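Local coordinates for protein pyruvate kinase (Pseudomonas aeruginosa, PDB 6QXL) that probably catalyses the last step of glycolysis, the transfer of a phosphoryl group from phosphoenolpyruvate to ADP to give pyruvate and ATP, at residues 1-6 with 336-341; 376-380 with 399-403; 90-96 with 142-148; 73-79 with 108-112. All blocks are in the same frame, centred on the assembly; numbering follows the deposited sequence.

Contact 1 (1-6 with 336-341); sequences MSVRRT and CQGAEK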
loop_
_atom_site.group_PDB
_atom_site.type_symbol
_atom_site.label_atom_id
_atom_site.label_comp_id
_atom_site.label_asym_id
_atom_site.label_seq_id
_atom_site.Cartn_x
_atom_site.Cartn_y
_atom_site.Cartn_z
ATOM N N MET A 1 24.535 1.571 -21.936
ATOM C CA MET A 1 24.163 2.287 -20.685
ATOM C C MET A 1 23.646 3.697 -20.949
ATOM O O MET A 1 23.984 4.324 -21.968
ATOM C CB MET A 1 25.363 2.329 -19.651
ATOM C CG MET A 1 25.909 1.014 -19.146
ATOM S SD MET A 1 25.567 0.187 -17.504
ATOM C CE MET A 1 26.755 0.876 -16.369
ATOM N N SER A 2 22.836 4.229 -20.038
ATOM C CA SER A 2 22.304 5.594 -20.159
ATOM C C SER A 2 23.264 6.614 -19.560
ATOM O O SER A 2 24.176 6.291 -18.773
ATOM C CB SER A 2 20.968 5.716 -19.447
ATOM O OG SER A 2 20.065 4.711 -19.826
ATOM N N VAL A 3 23.051 7.860 -19.916
ATOM C CA VAL A 3 23.811 8.933 -19.332
ATOM C C VAL A 3 23.629 8.952 -17.824
ATOM O O VAL A 3 22.522 8.862 -17.308
ATOM C CB VAL A 3 23.450 10.290 -19.987
ATOM C CG1 VAL A 3 21.950 10.542 -20.223
ATOM C CG2 VAL A 3 24.070 11.496 -19.280
ATOM N N ARG A 4 24.746 9.033 -17.111
ATOM C CA ARG A 4 24.728 9.064 -15.650
ATOM C C ARG A 4 23.908 10.255 -15.166
ATOM O O ARG A 4 24.009 11.340 -15.703
ATOM C CB ARG A 4 26.145 9.160 -15.093
ATOM C CG ARG A 4 26.252 9.591 -13.633
ATOM C CD ARG A 4 27.687 9.443 -13.156
ATOM N NE ARG A 4 28.625 10.188 -13.982
ATOM C CZ ARG A 4 28.954 11.459 -13.809
ATOM N NH1 ARG A 4 28.443 12.196 -12.825
ATOM N NH2 ARG A 4 29.851 12.014 -14.632
ATOM N N ARG A 5 23.112 10.029 -14.135
ATOM C CA ARG A 5 22.273 11.047 -13.541
ATOM C C ARG A 5 22.810 11.608 -12.244
ATOM O O ARG A 5 22.624 12.789 -11.956
ATOM C CB ARG A 5 20.875 10.486 -13.297
ATOM C CG ARG A 5 20.163 10.017 -14.574
ATOM C CD ARG A 5 18.825 9.331 -14.205
ATOM N NE ARG A 5 17.806 10.253 -13.707
ATOM C CZ ARG A 5 17.083 11.065 -14.471
ATOM N NH1 ARG A 5 17.255 11.111 -15.782
ATOM N NH2 ARG A 5 16.173 11.864 -13.924
ATOM N N THR A 6 23.448 10.771 -11.429
ATOM C CA THR A 6 23.988 11.230 -10.152
ATOM C C THR A 6 25.233 12.052 -10.421
ATOM O O THR A 6 26.050 11.685 -11.270
ATOM C CB THR A 6 24.291 10.030 -9.231
ATOM O OG1 THR A 6 23.102 9.235 -9.100
ATOM C CG2 THR A 6 24.730 10.502 -7.863
ATOM N N CYS A 336 27.856 4.749 -10.232
ATOM C CA CYS A 336 26.601 5.490 -10.305
ATOM C C CYS A 336 25.732 4.973 -11.459
ATOM O O CYS A 336 24.547 4.700 -11.288
ATOM C CB CYS A 336 26.865 6.983 -10.448
ATOM S SG CYS A 336 27.492 7.769 -8.943
ATOM N N GLN A 337 26.337 4.808 -12.631
ATOM C CA GLN A 337 25.586 4.312 -13.771
ATOM C C GLN A 337 24.949 2.965 -13.499
ATOM O O GLN A 337 23.790 2.742 -13.890
ATOM C CB GLN A 337 26.451 4.177 -14.992
ATOM C CG GLN A 337 26.591 5.431 -15.811
ATOM C CD GLN A 337 27.354 5.052 -17.089
ATOM O OE1 GLN A 337 28.562 4.865 -16.997
ATOM N NE2 GLN A 337 26.647 4.811 -18.240
ATOM N N GLY A 338 25.677 2.090 -12.814
ATOM C CA GLY A 338 25.174 0.750 -12.529
ATOM C C GLY A 338 23.992 0.792 -11.568
ATOM O O GLY A 338 22.967 0.169 -11.810
ATOM N N ALA A 339 24.129 1.561 -10.492
ATOM C CA ALA A 339 23.075 1.661 -9.521
ATOM C C ALA A 339 21.803 2.302 -10.093
ATOM O O ALA A 339 20.688 1.997 -9.638
ATOM C CB ALA A 339 23.556 2.446 -8.313
ATOM N N GLU A 340 21.964 3.185 -11.082
ATOM C CA GLU A 340 20.814 3.854 -11.686
ATOM C C GLU A 340 19.928 2.923 -12.530
ATOM O O GLU A 340 18.782 3.269 -12.793
ATOM C CB GLU A 340 21.266 5.076 -12.496
ATOM C CG GLU A 340 21.635 6.257 -11.608
ATOM C CD GLU A 340 22.591 7.270 -12.251
ATOM O OE1 GLU A 340 22.728 7.307 -13.503
ATOM O OE2 GLU A 340 23.210 8.040 -11.474
ATOM N N LYS A 341 20.441 1.758 -12.929
ATOM C CA LYS A 341 19.623 0.757 -13.619
ATOM C C LYS A 341 18.612 0.050 -12.710
ATOM O O LYS A 341 17.650 -0.517 -13.193
ATOM C CB LYS A 341 20.492 -0.295 -14.294
ATOM C CG LYS A 341 21.510 0.262 -15.284
ATOM C CD LYS A 341 22.135 -0.848 -16.125
ATOM C CE LYS A 341 22.942 -1.882 -15.318
ATOM N NZ LYS A 341 23.392 -2.949 -16.229
HETATM O O HOH W 1 21.789 6.179 -15.765
#

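Contact 2 (376-380 with 399-403); sequences GIKAI and SVPIY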
loop_
_atom_site.group_PDB
_atom_site.type_symbol
_atom_site.label_atom_id
_atom_site.label_comp_id
_atom_site.label_asym_id
_atom_site.label_seq_id
_atom_site.Cartn_x
_atom_site.Cartn_y
_atom_site.Cartn_z
ATOM N N GLY A 376 6.581 7.068 -24.309
ATOM C CA GLY A 376 6.984 7.760 -25.519
ATOM C C GLY A 376 7.762 9.044 -25.275
ATOM O O GLY A 376 8.475 9.509 -26.174
ATOM N N ILE A 377 7.617 9.631 -24.080
ATOM C CA ILE A 377 8.359 10.820 -23.714
ATOM C C ILE A 377 9.810 10.459 -23.417
ATOM O O ILE A 377 10.066 9.656 -22.550
ATOM C CB ILE A 377 7.721 11.539 -22.527
ATOM C CG1 ILE A 377 6.417 12.175 -22.990
ATOM C CG2 ILE A 377 8.658 12.607 -21.960
ATOM C CD1 ILE A 377 5.464 12.503 -21.859
ATOM N N LYS A 378 10.732 11.071 -24.153
ATOM C CA LYS A 378 12.139 10.769 -24.052
ATOM C C LYS A 378 12.949 11.892 -23.437
ATOM O O LYS A 378 14.144 11.708 -23.188
ATOM C CB LYS A 378 12.709 10.446 -25.437
ATOM C CG LYS A 378 12.029 9.287 -26.154
ATOM C CD LYS A 378 12.212 7.939 -25.470
ATOM C CE LYS A 378 11.549 6.868 -26.314
ATOM N NZ LYS A 378 11.319 5.646 -25.522
ATOM N N ALA A 379 12.342 13.047 -23.213
ATOM C CA ALA A 379 13.060 14.160 -22.607
ATOM C C ALA A 379 12.118 15.228 -22.119
ATOM O O ALA A 379 10.987 15.291 -22.547
ATOM C CB ALA A 379 14.061 14.761 -23.594
ATOM N N ILE A 380 12.602 16.056 -21.207
ATOM C CA ILE A 380 11.866 17.199 -20.717
ATOM C C ILE A 380 12.658 18.452 -20.999
ATOM O O ILE A 380 13.773 18.601 -20.522
ATOM C CB ILE A 380 11.611 17.095 -19.210
ATOM C CG1 ILE A 380 10.767 15.842 -18.918
ATOM C CG2 ILE A 380 10.973 18.383 -18.692
ATOM C CD1 ILE A 380 10.385 15.693 -17.493
ATOM N N SER A 399 13.750 8.220 -14.500
ATOM C CA SER A 399 14.922 8.073 -15.364
ATOM C C SER A 399 14.859 8.933 -16.644
ATOM O O SER A 399 15.715 8.801 -17.509
ATOM C CB SER A 399 15.098 6.602 -15.714
ATOM O OG SER A 399 13.974 6.137 -16.393
ATOM N N VAL A 400 13.879 9.832 -16.745
ATOM C CA VAL A 400 13.751 10.679 -17.921
ATOM C C VAL A 400 14.749 11.842 -17.841
ATOM O O VAL A 400 14.853 12.483 -16.796
ATOM C CB VAL A 400 12.321 11.241 -18.055
ATOM C CG1 VAL A 400 12.029 12.374 -17.047
ATOM C CG2 VAL A 400 12.106 11.771 -19.474
ATOM N N PRO A 401 15.484 12.125 -18.928
ATOM C CA PRO A 401 16.399 13.277 -18.908
ATOM C C PRO A 401 15.700 14.610 -18.776
ATOM O O PRO A 401 14.747 14.882 -19.501
ATOM C CB PRO A 401 17.090 13.185 -20.258
ATOM C CG PRO A 401 16.927 11.779 -20.706
ATOM C CD PRO A 401 15.653 11.294 -20.131
ATOM N N ILE A 402 16.151 15.414 -17.827
ATOM C CA ILE A 402 15.654 16.762 -17.621
ATOM C C ILE A 402 16.680 17.758 -18.164
ATOM O O ILE A 402 17.817 17.818 -17.697
ATOM C CB ILE A 402 15.438 17.022 -16.126
ATOM C CG1 ILE A 402 14.443 16.006 -15.564
ATOM C CG2 ILE A 402 14.980 18.463 -15.892
ATOM C CD1 ILE A 402 14.297 16.032 -14.064
ATOM N N TYR A 403 16.280 18.542 -19.161
ATOM C CA TYR A 403 17.163 19.552 -19.762
ATOM C C TYR A 403 16.785 20.944 -19.314
ATOM O O TYR A 403 15.671 21.376 -19.559
ATOM C CB TYR A 403 17.111 19.431 -21.257
ATOM C CG TYR A 403 17.684 18.132 -21.737
ATOM C CD1 TYR A 403 19.054 17.959 -21.857
ATOM C CD2 TYR A 403 16.864 17.065 -22.057
ATOM C CE1 TYR A 403 19.587 16.752 -22.293
ATOM C CE2 TYR A 403 17.409 15.866 -22.515
ATOM C CZ TYR A 403 18.764 15.732 -22.617
ATOM O OH TYR A 403 19.276 14.557 -23.049
#

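Contact 3 (90-96 with 142-148); sequences DKFRFST and DELRCRV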
loop_
_atom_site.group_PDB
_atom_site.type_symbol
_atom_site.label_atom_id
_atom_site.label_comp_id
_atom_site.label_asym_id
_atom_site.label_seq_id
_atom_site.Cartn_x
_atom_site.Cartn_y
_atom_site.Cartn_z
ATOM N N ASP A 90 50.272 6.420 26.388
ATOM C CA ASP A 90 51.062 7.633 26.544
ATOM C C ASP A 90 50.231 8.769 27.129
ATOM O O ASP A 90 49.003 8.806 27.006
ATOM C CB ASP A 90 51.646 8.116 25.208
ATOM C CG ASP A 90 52.743 7.204 24.664
ATOM O OD1 ASP A 90 52.949 6.116 25.257
ATOM O OD2 ASP A 90 53.363 7.563 23.632
ATOM N N LYS A 91 50.919 9.704 27.770
ATOM C CA LYS A 91 50.300 10.896 28.324
ATOM C C LYS A 91 50.570 12.064 27.397
ATOM O O LYS A 91 51.643 12.158 26.779
ATOM C CB LYS A 91 50.854 11.200 29.694
ATOM C CG LYS A 91 50.706 10.062 30.697
ATOM C CD LYS A 91 49.260 9.650 30.985
ATOM C CE LYS A 91 49.320 8.704 32.200
ATOM N NZ LYS A 91 47.984 8.161 32.410
ATOM N N PHE A 92 49.583 12.940 27.267
ATOM C CA PHE A 92 49.691 14.049 26.347
ATOM C C PHE A 92 48.823 15.205 26.804
ATOM O O PHE A 92 47.767 14.996 27.392
ATOM C CB PHE A 92 49.332 13.613 24.932
ATOM C CG PHE A 92 49.737 14.581 23.881
ATOM C CD1 PHE A 92 51.058 14.624 23.475
ATOM C CD2 PHE A 92 48.830 15.477 23.330
ATOM C CE1 PHE A 92 51.471 15.559 22.515
ATOM C CE2 PHE A 92 49.229 16.394 22.374
ATOM C CZ PHE A 92 50.559 16.430 21.962
ATOM N N ARG A 93 49.276 16.420 26.511
ATOM C CA ARG A 93 48.617 17.620 27.004
ATOM C C ARG A 93 48.345 18.620 25.901
ATOM O O ARG A 93 49.167 18.807 24.997
ATOM C CB ARG A 93 49.496 18.305 28.056
ATOM C CG ARG A 93 49.594 17.578 29.368
ATOM C CD ARG A 93 50.473 18.352 30.353
ATOM N NE ARG A 93 51.856 18.495 29.936
ATOM C CZ ARG A 93 52.534 19.661 29.806
ATOM N NH1 ARG A 93 51.944 20.828 29.976
ATOM N NH2 ARG A 93 53.798 19.660 29.452
ATOM N N PHE A 94 47.200 19.279 26.023
ATOM C CA PHE A 94 46.827 20.389 25.163
ATOM C C PHE A 94 46.806 21.645 26.047
ATOM O O PHE A 94 46.031 21.684 27.002
ATOM C CB PHE A 94 45.459 20.145 24.556
ATOM C CG PHE A 94 45.369 18.882 23.757
ATOM C CD1 PHE A 94 45.829 18.841 22.459
ATOM C CD2 PHE A 94 44.834 17.723 24.310
ATOM C CE1 PHE A 94 45.777 17.680 21.733
ATOM C CE2 PHE A 94 44.794 16.552 23.561
ATOM C CZ PHE A 94 45.264 16.548 22.269
ATOM N N SER A 95 47.653 22.641 25.728
ATOM C CA SER A 95 47.826 23.772 26.630
ATOM C C SER A 95 47.700 25.097 25.919
ATOM O O SER A 95 48.422 25.362 24.899
ATOM C CB SER A 95 49.196 23.730 27.356
ATOM O OG SER A 95 49.331 24.821 28.259
ATOM N N THR A 96 46.907 25.988 26.479
ATOM C CA THR A 96 46.796 27.347 25.970
ATOM C C THR A 96 47.987 28.190 26.325
ATOM O O THR A 96 48.235 29.203 25.684
ATOM C CB THR A 96 45.523 28.040 26.514
ATOM O OG1 THR A 96 45.581 28.059 27.915
ATOM C CG2 THR A 96 44.251 27.302 26.030
ATOM N N ASP A 142 44.301 26.016 32.229
ATOM C CA ASP A 142 44.959 26.287 30.979
ATOM C C ASP A 142 45.295 25.035 30.132
ATOM O O ASP A 142 45.965 25.181 29.111
ATOM C CB ASP A 142 46.220 27.081 31.252
ATOM C CG ASP A 142 47.299 26.265 31.991
ATOM O OD1 ASP A 142 46.954 25.348 32.769
ATOM O OD2 ASP A 142 48.518 26.516 31.767
ATOM N N GLU A 143 44.884 23.835 30.549
ATOM C CA GLU A 143 45.278 22.668 29.815
ATOM C C GLU A 143 44.426 21.462 30.098
ATOM O O GLU A 143 43.784 21.375 31.166
ATOM C CB GLU A 143 46.765 22.289 30.062
ATOM C CG GLU A 143 47.160 21.864 31.417
ATOM C CD GLU A 143 48.659 21.625 31.560
ATOM O OE1 GLU A 143 49.094 20.768 32.405
ATOM O OE2 GLU A 143 49.461 22.197 30.838
ATOM N N LEU A 144 44.437 20.518 29.151
ATOM C CA LEU A 144 43.807 19.227 29.326
ATOM C C LEU A 144 44.916 18.175 29.337
ATOM O O LEU A 144 45.785 18.161 28.450
ATOM C CB LEU A 144 42.853 18.927 28.198
ATOM C CG LEU A 144 41.617 19.821 28.045
ATOM C CD1 LEU A 144 40.791 19.348 26.846
ATOM C CD2 LEU A 144 40.668 19.813 29.251
ATOM N N ARG A 145 44.894 17.305 30.347
ATOM C CA ARG A 145 45.887 16.257 30.492
ATOM C C ARG A 145 45.243 14.934 30.150
ATOM O O ARG A 145 44.275 14.521 30.808
ATOM C CB ARG A 145 46.402 16.208 31.916
ATOM C CG ARG A 145 47.201 17.438 32.296
ATOM C CD ARG A 145 47.388 17.561 33.788
ATOM N NE ARG A 145 47.757 18.941 34.123
ATOM C CZ ARG A 145 47.569 19.553 35.278
ATOM N NH1 ARG A 145 47.130 18.830 36.317
ATOM N NH2 ARG A 145 47.961 20.796 35.424
ATOM N N CYS A 146 45.784 14.263 29.130
ATOM C CA CYS A 146 45.104 13.143 28.510
ATOM C C CYS A 146 45.937 11.873 28.470
ATOM O O CYS A 146 47.170 11.896 28.610
ATOM C CB CYS A 146 44.697 13.520 27.086
ATOM S SG CYS A 146 43.746 15.061 26.956
ATOM N N ARG A 147 45.242 10.765 28.273
ATOM C CA ARG A 147 45.840 9.473 27.977
ATOM C C ARG A 147 45.431 9.059 26.563
ATOM O O ARG A 147 44.257 9.210 26.180
ATOM C CB ARG A 147 45.346 8.425 28.987
ATOM C CG ARG A 147 46.146 7.144 28.972
ATOM C CD ARG A 147 45.664 6.126 29.982
ATOM N NE ARG A 147 44.357 5.558 29.657
ATOM C CZ ARG A 147 43.187 5.825 30.248
ATOM N NH1 ARG A 147 43.100 6.730 31.229
ATOM N NH2 ARG A 147 42.095 5.195 29.854
ATOM N N VAL A 148 46.375 8.523 25.799
ATOM C CA VAL A 148 46.090 8.075 24.442
ATOM C C VAL A 148 45.377 6.717 24.488
ATOM O O VAL A 148 45.846 5.762 25.116
ATOM C CB VAL A 148 47.384 7.968 23.608
ATOM C CG1 VAL A 148 47.107 7.372 22.222
ATOM C CG2 VAL A 148 48.065 9.336 23.511
#

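Contact 4 (73-79 with 108-112); sequences KIRIAKF and VGIDY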
loop_
_atom_site.group_PDB
_atom_site.type_symbol
_atom_site.label_atom_id
_atom_site.label_comp_id
_atom_site.label_asym_id
_atom_site.label_seq_id
_atom_site.Cartn_x
_atom_site.Cartn_y
_atom_site.Cartn_z
ATOM N N LYS A 73 36.446 25.091 12.896
ATOM C CA LYS A 73 37.242 23.897 13.118
ATOM C C LYS A 73 38.370 24.242 14.086
ATOM O O LYS A 73 39.043 25.297 13.961
ATOM C CB LYS A 73 37.799 23.380 11.828
ATOM C CG LYS A 73 38.323 21.968 11.927
ATOM C CD LYS A 73 38.861 21.492 10.561
ATOM C CE LYS A 73 38.813 19.983 10.403
ATOM N NZ LYS A 73 37.422 19.421 10.259
ATOM N N ILE A 74 38.480 23.400 15.131
ATOM C CA ILE A 74 39.460 23.686 16.184
ATOM C C ILE A 74 40.683 22.848 15.847
ATOM O O ILE A 74 40.588 21.629 15.668
ATOM C CB ILE A 74 38.922 23.284 17.556
ATOM C CG1 ILE A 74 37.586 23.949 17.858
ATOM C CG2 ILE A 74 39.946 23.532 18.614
ATOM C CD1 ILE A 74 36.817 23.241 18.958
ATOM N N ARG A 75 41.849 23.496 15.799
ATOM C CA ARG A 75 43.077 22.791 15.453
ATOM C C ARG A 75 44.107 22.985 16.558
ATOM O O ARG A 75 44.089 23.970 17.307
ATOM C CB ARG A 75 43.676 23.258 14.141
ATOM C CG ARG A 75 42.692 23.634 13.064
ATOM C CD ARG A 75 43.451 23.830 11.720
ATOM N NE ARG A 75 42.505 23.766 10.583
ATOM C CZ ARG A 75 42.358 22.735 9.726
ATOM N NH1 ARG A 75 43.103 21.641 9.783
ATOM N NH2 ARG A 75 41.413 22.796 8.808
ATOM N N ILE A 76 45.021 22.026 16.629
ATOM C CA ILE A 76 46.212 22.181 17.441
ATOM C C ILE A 76 47.230 23.109 16.775
ATOM O O ILE A 76 47.104 23.450 15.614
ATOM C CB ILE A 76 46.825 20.833 17.823
ATOM C CG1 ILE A 76 47.453 20.155 16.613
ATOM C CG2 ILE A 76 45.774 19.926 18.491
ATOM C CD1 ILE A 76 47.817 18.682 16.846
ATOM N N ALA A 77 48.213 23.509 17.541
ATOM C CA ALA A 77 49.312 24.367 17.067
ATOM C C ALA A 77 50.436 23.546 16.382
ATOM O O ALA A 77 50.229 22.394 16.023
ATOM C CB ALA A 77 49.840 25.217 18.216
ATOM N N LYS A 78 51.613 24.128 16.213
ATOM C CA LYS A 78 52.733 23.429 15.578
ATOM C C LYS A 78 53.597 22.668 16.580
ATOM O O LYS A 78 53.604 22.954 17.774
ATOM C CB LYS A 78 53.602 24.415 14.772
ATOM C CG LYS A 78 52.847 25.216 13.762
ATOM C CD LYS A 78 53.740 26.165 13.031
ATOM C CE LYS A 78 53.068 26.724 11.839
ATOM N NZ LYS A 78 53.779 27.925 11.308
ATOM N N PHE A 79 54.414 21.779 16.041
ATOM C CA PHE A 79 55.379 20.975 16.770
ATOM C C PHE A 79 56.775 21.423 16.385
ATOM O O PHE A 79 56.950 22.012 15.357
ATOM C CB PHE A 79 55.247 19.530 16.415
ATOM C CG PHE A 79 54.094 18.846 17.041
ATOM C CD1 PHE A 79 52.884 18.803 16.411
ATOM C CD2 PHE A 79 54.235 18.197 18.219
ATOM C CE1 PHE A 79 51.833 18.154 16.965
ATOM C CE2 PHE A 79 53.186 17.534 18.778
ATOM C CZ PHE A 79 51.981 17.515 18.155
ATOM N N VAL A 108 51.315 19.980 23.221
ATOM C CA VAL A 108 51.202 20.913 22.106
ATOM C C VAL A 108 50.288 22.053 22.542
ATOM O O VAL A 108 49.432 21.890 23.416
ATOM C CB VAL A 108 50.662 20.223 20.826
ATOM C CG1 VAL A 108 49.193 19.787 20.992
ATOM C CG2 VAL A 108 50.807 21.123 19.597
ATOM N N GLY A 109 50.491 23.205 21.936
ATOM C CA GLY A 109 49.659 24.349 22.171
ATOM C C GLY A 109 48.375 24.337 21.396
ATOM O O GLY A 109 48.201 23.526 20.487
ATOM N N ILE A 110 47.452 25.210 21.775
ATOM C CA ILE A 110 46.192 25.342 21.060
ATOM C C ILE A 110 45.688 26.782 21.218
ATOM O O ILE A 110 45.707 27.364 22.351
ATOM C CB ILE A 110 45.176 24.384 21.645
ATOM C CG1 ILE A 110 45.223 24.518 23.182
ATOM C CG2 ILE A 110 45.246 22.968 21.201
ATOM C CD1 ILE A 110 44.150 23.837 23.996
ATOM N N ASP A 111 45.292 27.352 20.075
ATOM C CA ASP A 111 44.860 28.767 20.105
ATOM C C ASP A 111 43.374 28.986 20.426
ATOM O O ASP A 111 42.804 29.955 20.055
ATOM C CB ASP A 111 45.211 29.433 18.783
ATOM C CG ASP A 111 45.309 30.945 18.901
ATOM O OD1 ASP A 111 45.346 31.517 20.035
ATOM O OD2 ASP A 111 45.361 31.562 17.820
ATOM N N TYR A 112 42.748 28.073 21.226
ATOM C CA TYR A 112 41.348 28.096 21.462
ATOM C C TYR A 112 41.038 27.877 22.956
ATOM O O TYR A 112 40.938 26.757 23.444
ATOM C CB TYR A 112 40.642 27.056 20.633
ATOM C CG TYR A 112 40.847 27.144 19.165
ATOM C CD1 TYR A 112 42.057 26.784 18.608
ATOM C CD2 TYR A 112 39.847 27.612 18.333
ATOM C CE1 TYR A 112 42.295 26.906 17.236
ATOM C CE2 TYR A 112 40.045 27.745 16.971
ATOM C CZ TYR A 112 41.244 27.341 16.421
ATOM O OH TYR A 112 41.435 27.474 15.087
HETATM O O HOH W 2 52.805 24.128 20.381
#

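Contact 1 (1-6 with 336-341)
A largely polar contact between the N-terminal arm and a helix distant in sequence, this pairing sits where the chain enters its TIM barrel: residues 1-6 lead into strand 7-11, while residues 336-341 lie in the C-terminal part of helix 325-340. The principle is one carboxylate gathering the backbone of an irregular segment. E340 OE1 accepts the amide R5 N at 2.8 Å, while E340 OE2 takes both T6 N and T6 OG1, each at 2.7 Å. A water donates to V3 O (3.2 Å) and to E340 OE1 (2.7 Å). Nearly one helical turn earlier, Q337 NE2 donates to S2 O at 2.9 Å, and Q337 CG packs 3.8 Å from R4 CB. R4 CD lies 3.7 Å from C336 CB, but the guanidinium of R4 pairs with D31. The exposed, poorly ordered M1 adds SD to K341 CD at 3.8 Å; K341 itself reaches E259 of the second subunit. Helix 325-340 follows the last barrel strand, 312-315, which neighbours the first, 7-11, in the closed (βα)8 barrel.

Contact 2 (376-380 with 399-403)
I380 and V400 have the largest buried areas, 94 and 57 Å², and they meet through I380 CD1 and V400 CG1 at 3.7 Å. V400 lies just ahead of strand 402-406, and its other methyl, CG2, is 4.3 Å from I377 CG2, so one valine spans two isoleucines of strand 377-383. The backbone of I380 makes the parallel pairing: I380 N donates to P401 O at 3.0 Å, and Y403 N donates to I380 O at 2.9 Å, the two bonds straddling I402. Y403, third by buried area, brings CE2 to within 3.7 Å of A379 CB, with the alanine at the ring edge. Strand 377-383, helix 388-394 and strand 402-406 form a beta-alpha-beta crossover in the C-terminal alpha/beta domain, which holds the bound glucose-6-phosphate; the side chain of I402 is about 10 Å from that ligand. The chemistry implies a division of roles: backbone bonds fix the parallel register, while aliphatic packing of I377, I380 and V400, with M368 of helix 359-373 against I380 and V400, fills the space beside the pairing.

Contact 3 (90-96 with 142-148)
Strands 91-95 and 143-148 run antiparallel, their axes 4.6 Å apart at closest approach and their directions 150° apart. Two hydrogen-bonded pairs set the register. F92 and C146 exchange bonds, F92 N to C146 O at 3.0 Å and C146 N to F92 O at 2.7 Å, and F94 and L144 do the same, F94 N to L144 O at 3.0 Å and L144 N to F94 O at 2.9 Å. V148 N to D90 O (2.9 Å) extends the pairing at one end. At the other, D142 O receives both T96 N at 2.9 Å and T96 OG1 at 3.1 Å. Residues of the non-hydrogen-bonded pairs add CA-H...O contacts to neighbouring carbonyls, such as R93 CA to L144 O at 3.2 Å. The strands belong to the mixed sheet of the B domain, the beta-rich insertion that interrupts the TIM barrel of pyruvate kinases, and lie between strands 132-139 and 107-109. One face of the pair is apolar: the C146 sulfur meets the edge of the F94 ring, C146 SG to F94 CE2 3.9 Å, and L125 of strand 124-127 packs on F94, L144 and C146. The other face is charged. E143 OE2 forms a salt bridge with R93 NH1 at 3.0 Å, and E143 OE1 one with R145 NE at 2.8 Å, so a single glutamate joins two arginines. K91 and R147, paired on this face, both turn to E137.

Contact 4 (73-79 with 108-112)
V108, with the largest buried area of the contact at 85 Å², opens the second segment by wedging into the far end of residues 73-79. Its CG2 sits over the face of the F79 ring, 4.2 Å from the centroid, as a CH-pi contact, while V108 CG1 reaches I76 CB at 4.1 Å. The same methyl, CG1, also packs on F92 and F94 of strand 91-95. G109 supplies the direct backbone link: A77 N donates to G109 O at 2.9 Å. A water adds a second route, accepting from G109 N at 2.9 Å and donating to K78 O at 3.0 Å. Strands 74-75 and 107-109 are the outermost of the mixed B-domain sheet within this chain, and the segments on which they lie run roughly antiparallel, 152° apart in direction. The two margins thus come together through one direct backbone bond and a water, consistent with the barrel-like B domain of pyruvate kinases. Next, I110 brings its CG2 to 4.1 Å from I76 CG2; I76 and I110 both touch F94, and I110 also packs on L115 and V116 of helix 113-118. Y112 completes the walk by laying a ring face against I74, whose CG2 is 4.0 Å from the ring centroid. Beyond I74 the chain nears the active site: the side chain of K73 lies about 4 Å from the bound magnesium, which E223 and D250 coordinate, and about 6 Å from malonate.

How the contacts relate
From the N terminus, contact 1 opens first and ties the entry to the barrel to helix 325-340, which follows the last barrel strand; the long loop it closes at 336-341 encompasses contacts 3 and 4. Within it, contact 4 opens at 73-79 and contact 3 at 90-96; contact 4 closes at 108-112 before contact 3 closes at 142-148, so the two cross. Both hold the B-domain sheet together, and they touch: S95 N lies 3.0 Å from V108 O, a probable hydrogen bond between neighbouring strands. Contact 2 follows in series, pairing two strands of the alpha/beta domain, yet meets contact 1 through R5 and V400, which links that domain to the barrel entry.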